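Local coordinates for HD domain protein (Enterococcus faecalis, PDB 4LRL), which hydrolyses deoxyribonucleoside triphosphates as an allosterically regulated, metal-binding HD-domain triphosphohydrolase, probably releasing the deoxynucleoside and triphosphate, at residues 356-361 with 438-443; 211-216 with 223-228. All blocks are in the same frame, centred on the assembly; numbering follows the deposited sequence.

Interaction 1: 356-361 with 438-443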
loop_
_atom_site.group_PDB
_atom_site.type_symbol
_atom_site.label_atom_id
_atom_site.label_comp_id
_atom_site.label_asym_id
_atom_site.label_seq_id
_atom_site.Cartn_x
_atom_site.Cartn_y
_atom_site.Cartn_z
ATOM N N ALA C 356 -15.776 -3.368 -31.410
ATOM C CA ALA C 356 -17.071 -3.760 -30.877
ATOM C C ALA C 356 -17.057 -5.269 -30.695
ATOM O O ALA C 356 -16.496 -5.993 -31.512
ATOM C CB ALA C 356 -18.199 -3.337 -31.832
ATOM N N THR C 357 -17.666 -5.745 -29.620
ATOM C CA THR C 357 -17.769 -7.189 -29.401
ATOM C C THR C 357 -18.831 -7.807 -30.299
ATOM O O THR C 357 -19.722 -7.110 -30.795
ATOM C CB THR C 357 -18.148 -7.508 -27.957
ATOM O OG1 THR C 357 -19.356 -6.814 -27.630
ATOM C CG2 THR C 357 -17.048 -7.084 -27.017
ATOM N N PHE C 358 -18.712 -9.110 -30.519
ATOM C CA PHE C 358 -19.777 -9.911 -31.114
ATOM C C PHE C 358 -19.625 -11.319 -30.555
ATOM O O PHE C 358 -18.536 -11.690 -30.124
ATOM C CB PHE C 358 -19.744 -9.873 -32.654
ATOM C CG PHE C 358 -18.523 -10.493 -33.258
ATOM C CD1 PHE C 358 -18.523 -11.830 -33.639
ATOM C CD2 PHE C 358 -17.372 -9.740 -33.458
ATOM C CE1 PHE C 358 -17.388 -12.407 -34.200
ATOM C CE2 PHE C 358 -16.232 -10.310 -34.017
ATOM C CZ PHE C 358 -16.243 -11.644 -34.394
ATOM N N THR C 359 -20.703 -12.092 -30.520
ATOM C CA THR C 359 -20.650 -13.373 -29.801
ATOM C C THR C 359 -20.388 -14.585 -30.693
ATOM O O THR C 359 -19.710 -15.533 -30.279
ATOM C CB THR C 359 -21.891 -13.614 -28.888
ATOM O OG1 THR C 359 -23.055 -13.026 -29.480
ATOM C CG2 THR C 359 -21.669 -13.000 -27.504
ATOM N N ASN C 360 -20.902 -14.539 -31.916
ATOM C CA ASN C 360 -20.771 -15.653 -32.836
ATOM C C ASN C 360 -20.299 -15.171 -34.202
ATOM O O ASN C 360 -20.952 -14.342 -34.843
ATOM C CB ASN C 360 -22.100 -16.408 -32.933
ATOM C CG ASN C 360 -22.089 -17.504 -33.987
ATOM O OD1 ASN C 360 -21.040 -17.879 -34.516
ATOM N ND2 ASN C 360 -23.271 -18.031 -34.291
ATOM N N GLU C 361 -19.159 -15.709 -34.626
ATOM C CA GLU C 361 -18.534 -15.373 -35.897
ATOM C C GLU C 361 -19.429 -15.732 -37.101
ATOM O O GLU C 361 -19.666 -14.899 -37.973
ATOM C CB GLU C 361 -17.156 -16.050 -35.978
ATOM C CG GLU C 361 -16.526 -16.139 -37.373
ATOM C CD GLU C 361 -15.534 -15.026 -37.649
ATOM O OE1 GLU C 361 -15.908 -14.074 -38.370
ATOM O OE2 GLU C 361 -14.386 -15.104 -37.148
ATOM N N GLY C 438 -13.388 -16.426 -23.635
ATOM C CA GLY C 438 -12.638 -15.436 -24.407
ATOM C C GLY C 438 -13.546 -14.751 -25.402
ATOM O O GLY C 438 -14.398 -15.400 -26.016
ATOM N N ASP C 439 -13.367 -13.444 -25.572
ATOM C CA ASP C 439 -14.306 -12.646 -26.356
ATOM C C ASP C 439 -14.149 -12.809 -27.877
ATOM O O ASP C 439 -13.498 -13.739 -28.352
ATOM C CB ASP C 439 -14.229 -11.168 -25.951
ATOM C CG ASP C 439 -12.873 -10.538 -26.246
ATOM O OD1 ASP C 439 -12.468 -9.655 -25.467
ATOM O OD2 ASP C 439 -12.211 -10.903 -27.239
ATOM N N GLU C 440 -14.787 -11.913 -28.621
ATOM C CA GLU C 440 -14.554 -11.747 -30.048
ATOM C C GLU C 440 -14.741 -10.266 -30.334
ATOM O O GLU C 440 -15.785 -9.693 -30.013
ATOM C CB GLU C 440 -15.551 -12.555 -30.903
ATOM C CG GLU C 440 -15.490 -14.077 -30.787
ATOM C CD GLU C 440 -14.248 -14.688 -31.417
ATOM O OE1 GLU C 440 -13.771 -14.168 -32.452
ATOM O OE2 GLU C 440 -13.757 -15.703 -30.874
ATOM N N ARG C 441 -13.733 -9.651 -30.934
ATOM C CA ARG C 441 -13.840 -8.244 -31.305
ATOM C C ARG C 441 -13.625 -7.951 -32.785
ATOM O O ARG C 441 -12.830 -8.612 -33.463
ATOM C CB ARG C 441 -12.909 -7.387 -30.455
ATOM C CG ARG C 441 -13.506 -7.053 -29.114
ATOM C CD ARG C 441 -12.533 -6.326 -28.189
ATOM N NE ARG C 441 -13.145 -6.219 -26.873
ATOM C CZ ARG C 441 -14.008 -5.272 -26.523
ATOM N NH1 ARG C 441 -14.351 -4.317 -27.381
ATOM N NH2 ARG C 441 -14.524 -5.283 -25.306
ATOM N N PHE C 442 -14.349 -6.946 -33.264
ATOM C CA PHE C 442 -14.162 -6.398 -34.594
ATOM C C PHE C 442 -13.577 -4.990 -34.470
ATOM O O PHE C 442 -14.127 -4.125 -33.777
ATOM C CB PHE C 442 -15.497 -6.391 -35.344
ATOM C CG PHE C 442 -15.441 -5.706 -36.671
ATOM C CD1 PHE C 442 -14.616 -6.192 -37.688
ATOM C CD2 PHE C 442 -16.216 -4.579 -36.912
ATOM C CE1 PHE C 442 -14.558 -5.559 -38.930
ATOM C CE2 PHE C 442 -16.182 -3.935 -38.160
ATOM C CZ PHE C 442 -15.348 -4.426 -39.173
ATOM N N TYR C 443 -12.450 -4.765 -35.129
ATOM C CA TYR C 443 -11.722 -3.527 -34.954
ATOM C C TYR C 443 -11.916 -2.650 -36.169
ATOM O O TYR C 443 -11.968 -3.145 -37.282
ATOM C CB TYR C 443 -10.235 -3.810 -34.699
ATOM C CG TYR C 443 -9.938 -4.181 -33.265
ATOM C CD1 TYR C 443 -9.966 -5.512 -32.840
ATOM C CD2 TYR C 443 -9.646 -3.196 -32.330
ATOM C CE1 TYR C 443 -9.693 -5.849 -31.494
ATOM C CE2 TYR C 443 -9.386 -3.515 -30.997
ATOM C CZ TYR C 443 -9.412 -4.839 -30.586
ATOM O OH TYR C 443 -9.148 -5.119 -29.262
HETATM O O HOH W 1 -17.303 -11.127 -27.416
#

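Interaction 2: 211-216 with 223-228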
loop_
_atom_site.group_PDB
_atom_site.type_symbol
_atom_site.label_atom_id
_atom_site.label_comp_id
_atom_site.label_asym_id
_atom_site.label_seq_id
_atom_site.Cartn_x
_atom_site.Cartn_y
_atom_site.Cartn_z
ATOM N N TYR C 211 5.188 -12.179 -12.974
ATOM C CA TYR C 211 4.548 -11.223 -13.876
ATOM C C TYR C 211 3.212 -10.720 -13.354
ATOM O O TYR C 211 2.884 -9.550 -13.529
ATOM C CB TYR C 211 4.515 -11.654 -15.363
ATOM C CG TYR C 211 3.617 -12.799 -15.761
ATOM C CD1 TYR C 211 2.223 -12.707 -15.677
ATOM C CD2 TYR C 211 4.165 -13.958 -16.303
ATOM C CE1 TYR C 211 1.406 -13.771 -16.085
ATOM C CE2 TYR C 211 3.362 -15.022 -16.711
ATOM C CZ TYR C 211 1.987 -14.924 -16.601
ATOM O OH TYR C 211 1.212 -15.996 -17.019
ATOM N N LEU C 212 2.466 -11.573 -12.663
ATOM C CA LEU C 212 1.209 -11.105 -12.065
ATOM C C LEU C 212 1.458 -9.963 -11.076
ATOM O O LEU C 212 0.806 -8.924 -11.151
ATOM C CB LEU C 212 0.406 -12.244 -11.437
ATOM C CG LEU C 212 -0.160 -13.253 -12.460
ATOM C CD1 LEU C 212 -0.699 -14.509 -11.755
ATOM C CD2 LEU C 212 -1.223 -12.663 -13.419
ATOM N N LEU C 213 2.433 -10.147 -10.189
ATOM C CA LEU C 213 2.758 -9.135 -9.208
ATOM C C LEU C 213 3.384 -7.901 -9.846
ATOM O O LEU C 213 3.012 -6.773 -9.510
ATOM C CB LEU C 213 3.699 -9.708 -8.153
ATOM C CG LEU C 213 3.129 -10.740 -7.171
ATOM C CD1 LEU C 213 4.272 -11.457 -6.430
ATOM C CD2 LEU C 213 2.158 -10.060 -6.179
ATOM N N ARG C 214 4.341 -8.128 -10.749
ATOM C CA ARG C 214 5.096 -7.056 -11.389
ATOM C C ARG C 214 4.217 -6.263 -12.367
ATOM O O ARG C 214 4.265 -5.030 -12.398
ATOM C CB ARG C 214 6.325 -7.626 -12.118
ATOM C CG ARG C 214 7.243 -6.559 -12.771
ATOM C CD ARG C 214 8.581 -7.178 -13.268
ATOM N NE ARG C 214 9.164 -8.065 -12.255
ATOM C CZ ARG C 214 9.980 -7.654 -11.291
ATOM N NH1 ARG C 214 10.436 -8.526 -10.411
ATOM N NH2 ARG C 214 10.349 -6.377 -11.206
ATOM N N ASP C 215 3.427 -6.975 -13.167
ATOM C CA ASP C 215 2.492 -6.306 -14.060
ATOM C C ASP C 215 1.472 -5.468 -13.275
ATOM O O ASP C 215 1.155 -4.355 -13.679
ATOM C CB ASP C 215 1.805 -7.300 -14.984
ATOM C CG ASP C 215 2.780 -7.982 -15.931
ATOM O OD1 ASP C 215 3.949 -7.532 -16.042
ATOM O OD2 ASP C 215 2.380 -8.980 -16.561
ATOM N N ALA C 216 0.995 -5.998 -12.148
ATOM C CA ALA C 216 0.099 -5.251 -11.273
ATOM C C ALA C 216 0.798 -4.038 -10.684
ATOM O O ALA C 216 0.208 -2.951 -10.629
ATOM C CB ALA C 216 -0.450 -6.140 -10.158
ATOM N N TYR C 223 -4.775 -3.760 -6.501
ATOM C CA TYR C 223 -5.626 -4.763 -5.852
ATOM C C TYR C 223 -5.760 -6.043 -6.678
ATOM O O TYR C 223 -6.458 -6.986 -6.271
ATOM C CB TYR C 223 -6.996 -4.175 -5.487
ATOM C CG TYR C 223 -6.937 -3.144 -4.377
ATOM C CD1 TYR C 223 -6.994 -1.778 -4.658
ATOM C CD2 TYR C 223 -6.814 -3.536 -3.042
ATOM C CE1 TYR C 223 -6.937 -0.825 -3.631
ATOM C CE2 TYR C 223 -6.753 -2.594 -2.009
ATOM C CZ TYR C 223 -6.816 -1.243 -2.310
ATOM O OH TYR C 223 -6.758 -0.317 -1.283
ATOM N N GLY C 224 -5.071 -6.078 -7.822
ATOM C CA GLY C 224 -4.942 -7.305 -8.606
ATOM C C GLY C 224 -3.797 -8.196 -8.129
ATOM O O GLY C 224 -3.206 -8.928 -8.929
ATOM N N THR C 225 -3.484 -8.136 -6.829
ATOM C CA THR C 225 -2.348 -8.867 -6.240
ATOM C C THR C 225 -2.755 -9.891 -5.171
ATOM O O THR C 225 -3.750 -9.715 -4.453
ATOM C CB THR C 225 -1.282 -7.905 -5.622
ATOM O OG1 THR C 225 -1.877 -7.097 -4.596
ATOM C CG2 THR C 225 -0.681 -6.999 -6.686
ATOM N N PHE C 226 -1.971 -10.964 -5.088
ATOM C CA PHE C 226 -2.101 -11.997 -4.062
ATOM C C PHE C 226 -0.896 -11.868 -3.127
ATOM O O PHE C 226 -0.094 -10.953 -3.269
ATOM C CB PHE C 226 -2.093 -13.375 -4.725
ATOM C CG PHE C 226 -0.834 -13.661 -5.489
ATOM C CD1 PHE C 226 0.190 -14.399 -4.909
ATOM C CD2 PHE C 226 -0.654 -13.153 -6.774
ATOM C CE1 PHE C 226 1.366 -14.637 -5.599
ATOM C CE2 PHE C 226 0.518 -13.385 -7.474
ATOM C CZ PHE C 226 1.529 -14.130 -6.888
ATOM N N ASP C 227 -0.741 -12.807 -2.202
ATOM C CA ASP C 227 0.349 -12.739 -1.231
ATOM C C ASP C 227 1.425 -13.797 -1.480
ATOM O O ASP C 227 1.236 -14.979 -1.159
ATOM C CB ASP C 227 -0.205 -12.859 0.190
ATOM C CG ASP C 227 0.839 -12.569 1.244
ATOM O OD1 ASP C 227 1.338 -11.416 1.296
ATOM O OD2 ASP C 227 1.155 -13.498 2.020
ATOM N N LEU C 228 2.552 -13.360 -2.040
ATOM C CA LEU C 228 3.687 -14.244 -2.309
ATOM C C LEU C 228 4.189 -14.958 -1.055
ATOM O O LEU C 228 4.436 -16.167 -1.085
ATOM C CB LEU C 228 4.842 -13.476 -2.972
ATOM C CG LEU C 228 6.107 -14.283 -3.301
ATOM C CD1 LEU C 228 5.805 -15.456 -4.225
ATOM C CD2 LEU C 228 7.185 -13.402 -3.897
#

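Interaction 1: 356-361 with 438-443
Strands 354-357 and 441-444 pair antiparallel in a three-stranded sheet of the HD-associated region, completed by 387-389, and Ala356 and Phe442 form its hydrogen-bonded pair here: Phe442 N gives a nearly straight bond (173° at the hydrogen) to Ala356 O at 2.9 Å, and Ala356 N reaches Phe442 O at 3.0 Å. Next along lies the non-hydrogen-bonded pair Thr357 and Arg441, after which Phe358 N bonds to Glu440 O at 3.0 Å, so the ladder runs past the regular strand. Water 1 extends it, donating to Phe358 O and accepting from Glu440 N.

The side chains of Thr357 and Arg441 run side by side, with Thr357 CG2 over the centre of the guanidinium, 3.5 Å from Arg441 NH2; Arg441 NH1 is held by Ser355 OG. Phe358 CG sits between its own N and carbonyl carbon (chi1 65°), which brings one ring face over Glu440 CB, a CH-pi contact 3.8 Å from the centroid and 14° off the normal. Phe442 N lies at the ring edge.

Strand 387-389 flanks 441-444 on its other side, helix 361-377 packs against Phe358 and Phe442, and helix 270-291 meets Arg441 and Tyr443.

Interaction 2: 211-216 with 223-228
Two first torsions set up the meeting of Leu213 with Phe226: in Leu213, CG stands anti to the carbonyl carbon (chi1 -70°), carrying the isopropyl end off helix 206-219 toward the following loop, while in Phe226 it lies between the backbone N and the carbonyl carbon (chi1 60°), turning the ring back to the helix. The two side chains cross at about a right angle. Leu213 CD2 sits over one ring face, 4.2 Å from the centroid and 22° off the normal, a CH-pi contact displaced toward the rim. That offset agrees with the shorter approach of Leu213 CG to Phe226 CE2, at 3.7 Å. The other methyl, Leu213 CD1, passes Phe226 CZ and meets Leu228 CB at 4.0 Å, so the leucine fork spans the Phe226 ring and the first residue of helix 228-234.

Leu212 comes to the same ring differently: its CB lies at the edge, near the ring plane, 4.1 Å from Phe226 CE2. One turn further along the helix, Ala216 CB packs against the Thr225 methyl CG2 at 3.6 Å, and Thr225 CB in turn lies 4.1 Å from Leu213 CD2. Thr225 therefore offers its carbon side to the helix, while its OG1 is hydrogen-bonded to Glu222 O within the connecting turn.

Phe226 also meets Tyr255 of helix 249-267 edge-to-face, and Asp227 reaches Asn46 of a third subunit. The helix carries the nickel ligand Asp207 in an earlier turn, and the Leu212 side chain is about 10 Å from the metal. Chemically the contact is apolar packing: its closest approaches are between aliphatic and ring carbons, and its geometry implies cohesion by dispersion and burial of carbon surface, with the polar groups of Thr225 and Asp227 directed to other partners.

How the interactions relate
From the N terminus, interaction 2 comes first: it closes a short loop in which the chain leaves helix 206-219 and folds back on it before entering helix 228-234. Interaction 1 opens much later and closes a longer excursion of 76 residues, including helix 361-377 and strands 387-389, 411-413 and 419-421. The two are in series, neither nested nor crossed. The centres of interactions 1 and 2 lie 28 Å apart, and the nearest atoms of interactions 1 and 2 are about 16 Å apart, so they do not touch. Interaction 2 fastens a metal-bearing helix to the loop that leads into helix 228-234, whereas interaction 1 joins two strands where the side chain of Arg441 is about 9 Å from a bound dGTP and from a bound dTTP.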